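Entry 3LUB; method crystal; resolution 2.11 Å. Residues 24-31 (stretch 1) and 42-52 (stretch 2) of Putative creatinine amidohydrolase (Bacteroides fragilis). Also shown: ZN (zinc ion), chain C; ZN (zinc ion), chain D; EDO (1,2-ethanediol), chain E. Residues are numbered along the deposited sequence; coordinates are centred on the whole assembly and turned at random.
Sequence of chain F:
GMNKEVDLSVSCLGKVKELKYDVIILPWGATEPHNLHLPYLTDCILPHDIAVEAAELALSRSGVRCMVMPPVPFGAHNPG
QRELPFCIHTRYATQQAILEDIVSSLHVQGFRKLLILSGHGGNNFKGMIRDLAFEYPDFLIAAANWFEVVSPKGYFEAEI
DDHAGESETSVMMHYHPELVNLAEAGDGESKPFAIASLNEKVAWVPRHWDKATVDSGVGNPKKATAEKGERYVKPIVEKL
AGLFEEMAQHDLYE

Stretch 1 (24-31) IILPWGAT
Stretch 2 (42-52) TDCILPHDIAV

This is a small, mostly apolar packing of a β-strand and the loop after it against one helix, with no direct hydrogen bond between them and one bridging water near a two-zinc site. The surface buried between the stretches, both sides summed, is 375 Å².

Residues 24-28 form the end of a strand that begins earlier in the chain. Residues 29-31 continue as loop. Residues 42-52 are helical, and the helix runs on beyond them. Strand and helix run nearly antiparallel, at 155° between their N-to-C directions, and their axes approach to 7.3 Å. The register follows from this direction. The CA of Ile-25 lies 7.1 Å from the CA of Ala-51, the CA of Pro-27 lies 5.6 Å from the CA of His-48, and the CA of Gly-29 lies 4.1 Å from the CA of Cys-44. The two chains therefore converge toward the start of the helix.

The strand has extended phi/psi values, from -107/138 at Ile-24 to -134/118 at Trp-28. Its side chains alternate. Ile-25 and Pro-27 point toward the helix, while Leu-26 (t, p) and Trp-28 (chi1 t, chi2 -49°) point away. Ile-25 is m, m, and its CG2 sits 3.9 Å from the CB of Ala-51. The small alanine side chain meets the isoleucine branch in an apolar contact. One helical turn back, the CB of Pro-27 lies 4.1 Å from the CB of Pro-47. The same Pro-27 CB is 3.9 Å from His-48 N. The Pro-27 ring is C-gamma exo, that of Pro-47 C-gamma endo.

The helix is kinked at Pro-47, whose nitrogen carries no hydrogen and makes no bond to the preceding turn. Regular bonding flanks this point: Leu-46 N donates to Thr-42 O at 3.1 Å, and His-48 N to Cys-44 O at 3.2 Å. His-48 is t with chi2 -93°, and its ND1 donates to OD1 of Asp-49 (m) at 3.1 Å.

The tightest approach is at Gly-29, phi/psi -115/-139. Its CA is 3.1 Å from Asp-43 O and 3.9 Å from Cys-44 SG. A CB on Gly-29 would point toward the helix and clash with Asp-43 O at 2.7 Å and with Cys-44 SG at 2.6 Å. Cys-44 is m. Ala-30 is extended at -166/158, and its N is 3.7 Å from the CB of Asp-43. Water 1 joins the backbones here: it donates to Ala-30 O at 2.8 Å and accepts from Asp-43 N at 2.9 Å.

Asp-43 is m with chi2 -9°. Its carboxylate bridges two zinc ions, with OD1 1.9 Å from ZN of chain C and OD2 2.1 Å from ZN of chain D. Water 2 also binds both metals. Thr-31 is m and points away from the helix; its OG1 accepts a 2.8 Å hydrogen bond from EDO O1.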

# COMPACT_ATOMS: atom_id res chain seq x y z
N ILE F 24 2.92 23.31 -17.12
CA ILE F 24 2.74 23.47 -15.66
C ILE F 24 4.10 23.27 -15.00
O ILE F 24 4.87 22.39 -15.36
CB ILE F 24 1.72 22.43 -15.06
CG1 ILE F 24 0.41 22.35 -15.90
CG2 ILE F 24 1.47 22.67 -13.56
CD1 ILE F 24 -0.25 23.66 -16.23
N ILE F 25 4.41 24.11 -14.03
CA ILE F 25 5.67 24.01 -13.29
C ILE F 25 5.33 23.70 -11.86
O ILE F 25 4.57 24.43 -11.25
CB ILE F 25 6.52 25.30 -13.33
CG1 ILE F 25 6.43 26.02 -14.70
CG2 ILE F 25 7.87 24.97 -12.96
CD1 ILE F 25 6.80 25.20 -15.83
N LEU F 26 5.87 22.61 -11.34
CA LEU F 26 5.69 22.23 -9.95
C LEU F 26 6.99 22.45 -9.17
O LEU F 26 7.92 21.66 -9.30
CB LEU F 26 5.22 20.78 -9.86
CG LEU F 26 4.89 20.18 -8.49
CD1 LEU F 26 3.72 20.95 -7.88
CD2 LEU F 26 4.58 18.67 -8.65
N PRO F 27 7.06 23.54 -8.38
CA PRO F 27 8.20 23.66 -7.50
C PRO F 27 8.08 22.64 -6.34
O PRO F 27 7.00 22.43 -5.78
CB PRO F 27 8.15 25.13 -7.02
CG PRO F 27 7.07 25.79 -7.83
CD PRO F 27 6.15 24.68 -8.24
N TRP F 28 9.19 21.96 -6.03
CA TRP F 28 9.17 20.95 -5.01
C TRP F 28 10.38 21.16 -4.13
O TRP F 28 11.56 21.11 -4.59
CB TRP F 28 9.17 19.56 -5.65
CG TRP F 28 8.72 18.50 -4.75
CD1 TRP F 28 9.15 18.27 -3.47
CD2 TRP F 28 7.74 17.50 -5.02
NE1 TRP F 28 8.52 17.18 -2.95
CE2 TRP F 28 7.65 16.68 -3.87
CE3 TRP F 28 6.96 17.19 -6.14
CZ2 TRP F 28 6.80 15.57 -3.79
CZ3 TRP F 28 6.12 16.11 -6.07
CH2 TRP F 28 6.03 15.31 -4.89
N GLY F 29 10.06 21.43 -2.87
CA GLY F 29 11.03 21.80 -1.88
C GLY F 29 11.20 20.83 -0.73
O GLY F 29 11.28 19.62 -0.92
N ALA F 30 11.34 21.39 0.46
CA ALA F 30 11.60 20.67 1.69
C ALA F 30 11.32 21.65 2.83
O ALA F 30 11.34 22.86 2.61
CB ALA F 30 13.09 20.18 1.76
N THR F 31 11.06 21.09 4.02
CA THR F 31 10.97 21.82 5.28
C THR F 31 12.19 21.35 6.12
O THR F 31 12.23 20.25 6.69
CB THR F 31 9.59 21.55 5.93
OG1 THR F 31 8.55 21.82 4.96
CG2 THR F 31 9.36 22.37 7.24
N THR F 42 13.44 27.56 2.46
CA THR F 42 14.38 27.93 1.37
C THR F 42 14.22 27.08 0.12
O THR F 42 14.19 27.61 -0.98
CB THR F 42 15.86 27.86 1.86
OG1 THR F 42 16.06 28.78 2.96
CG2 THR F 42 16.88 28.14 0.72
N ASP F 43 14.08 25.77 0.27
CA ASP F 43 13.99 24.87 -0.90
C ASP F 43 12.68 24.92 -1.64
O ASP F 43 12.58 24.40 -2.74
CB ASP F 43 14.29 23.41 -0.51
CG ASP F 43 15.70 23.21 -0.04
OD1 ASP F 43 16.54 24.15 -0.18
OD2 ASP F 43 15.98 22.10 0.45
N CYS F 44 11.67 25.56 -1.05
CA CYS F 44 10.40 25.86 -1.71
C CYS F 44 10.43 27.25 -2.36
O CYS F 44 9.98 27.44 -3.49
CB CYS F 44 9.24 25.87 -0.71
SG CYS F 44 8.70 24.25 -0.01
N ILE F 45 10.92 28.22 -1.59
CA ILE F 45 10.92 29.62 -1.98
C ILE F 45 11.74 29.86 -3.24
O ILE F 45 11.27 30.52 -4.15
CB ILE F 45 11.47 30.52 -0.86
CG1 ILE F 45 10.52 30.54 0.34
CG2 ILE F 45 11.70 31.91 -1.37
CD1 ILE F 45 11.10 31.00 1.67
N LEU F 46 12.97 29.34 -3.28
CA LEU F 46 13.87 29.61 -4.39
C LEU F 46 13.38 29.10 -5.74
O LEU F 46 13.33 29.87 -6.70
CB LEU F 46 15.27 29.09 -4.08
CG LEU F 46 15.93 29.88 -2.94
CD1 LEU F 46 17.46 29.57 -2.86
CD2 LEU F 46 15.65 31.37 -3.11
N PRO F 47 12.99 27.80 -5.83
CA PRO F 47 12.42 27.37 -7.13
C PRO F 47 11.11 28.03 -7.53
O PRO F 47 10.85 28.19 -8.70
CB PRO F 47 12.21 25.86 -6.95
CG PRO F 47 12.28 25.61 -5.49
CD PRO F 47 13.15 26.66 -4.91
N HIS F 48 10.27 28.39 -6.56
CA HIS F 48 9.04 29.12 -6.87
C HIS F 48 9.39 30.46 -7.54
O HIS F 48 8.88 30.79 -8.61
CB HIS F 48 8.21 29.38 -5.61
CG HIS F 48 7.01 30.23 -5.88
ND1 HIS F 48 7.03 31.60 -5.75
CD2 HIS F 48 5.79 29.91 -6.34
CE1 HIS F 48 5.85 32.09 -6.08
NE2 HIS F 48 5.08 31.08 -6.46
N ASP F 49 10.25 31.23 -6.89
CA ASP F 49 10.66 32.56 -7.43
C ASP F 49 11.37 32.48 -8.79
O ASP F 49 11.04 33.24 -9.72
CB ASP F 49 11.49 33.30 -6.39
CG ASP F 49 10.66 33.75 -5.19
OD1 ASP F 49 9.43 33.45 -5.15
OD2 ASP F 49 11.24 34.38 -4.27
N ILE F 50 12.30 31.54 -8.95
CA ILE F 50 12.93 31.29 -10.26
C ILE F 50 11.90 30.92 -11.33
O ILE F 50 11.91 31.47 -12.44
CB ILE F 50 14.03 30.20 -10.17
CG1 ILE F 50 15.20 30.72 -9.32
CG2 ILE F 50 14.47 29.75 -11.58
CD1 ILE F 50 16.12 29.66 -8.84
N ALA F 51 11.01 29.99 -11.01
CA ALA F 51 10.03 29.50 -12.00
C ALA F 51 9.06 30.58 -12.43
O ALA F 51 8.70 30.66 -13.61
CB ALA F 51 9.29 28.25 -11.47
N VAL F 52 8.61 31.40 -11.49
CA VAL F 52 7.72 32.55 -11.83
C VAL F 52 8.45 33.54 -12.75
O VAL F 52 7.89 33.95 -13.79
CB VAL F 52 7.16 33.23 -10.55
CG1 VAL F 52 6.53 34.62 -10.86
CG2 VAL F 52 6.13 32.34 -9.93
ZN ZN C . 18.37 24.28 0.35
ZN ZN D . 17.65 20.95 0.88
C1 EDO E . 5.25 20.60 5.87
O1 EDO E . 5.95 21.85 5.87
C2 EDO E . 3.78 20.87 6.17
O2 EDO E . 3.62 21.27 7.55
O HOH W 1 13.80 24.20 2.71
O HOH W 2 19.44 22.49 0.19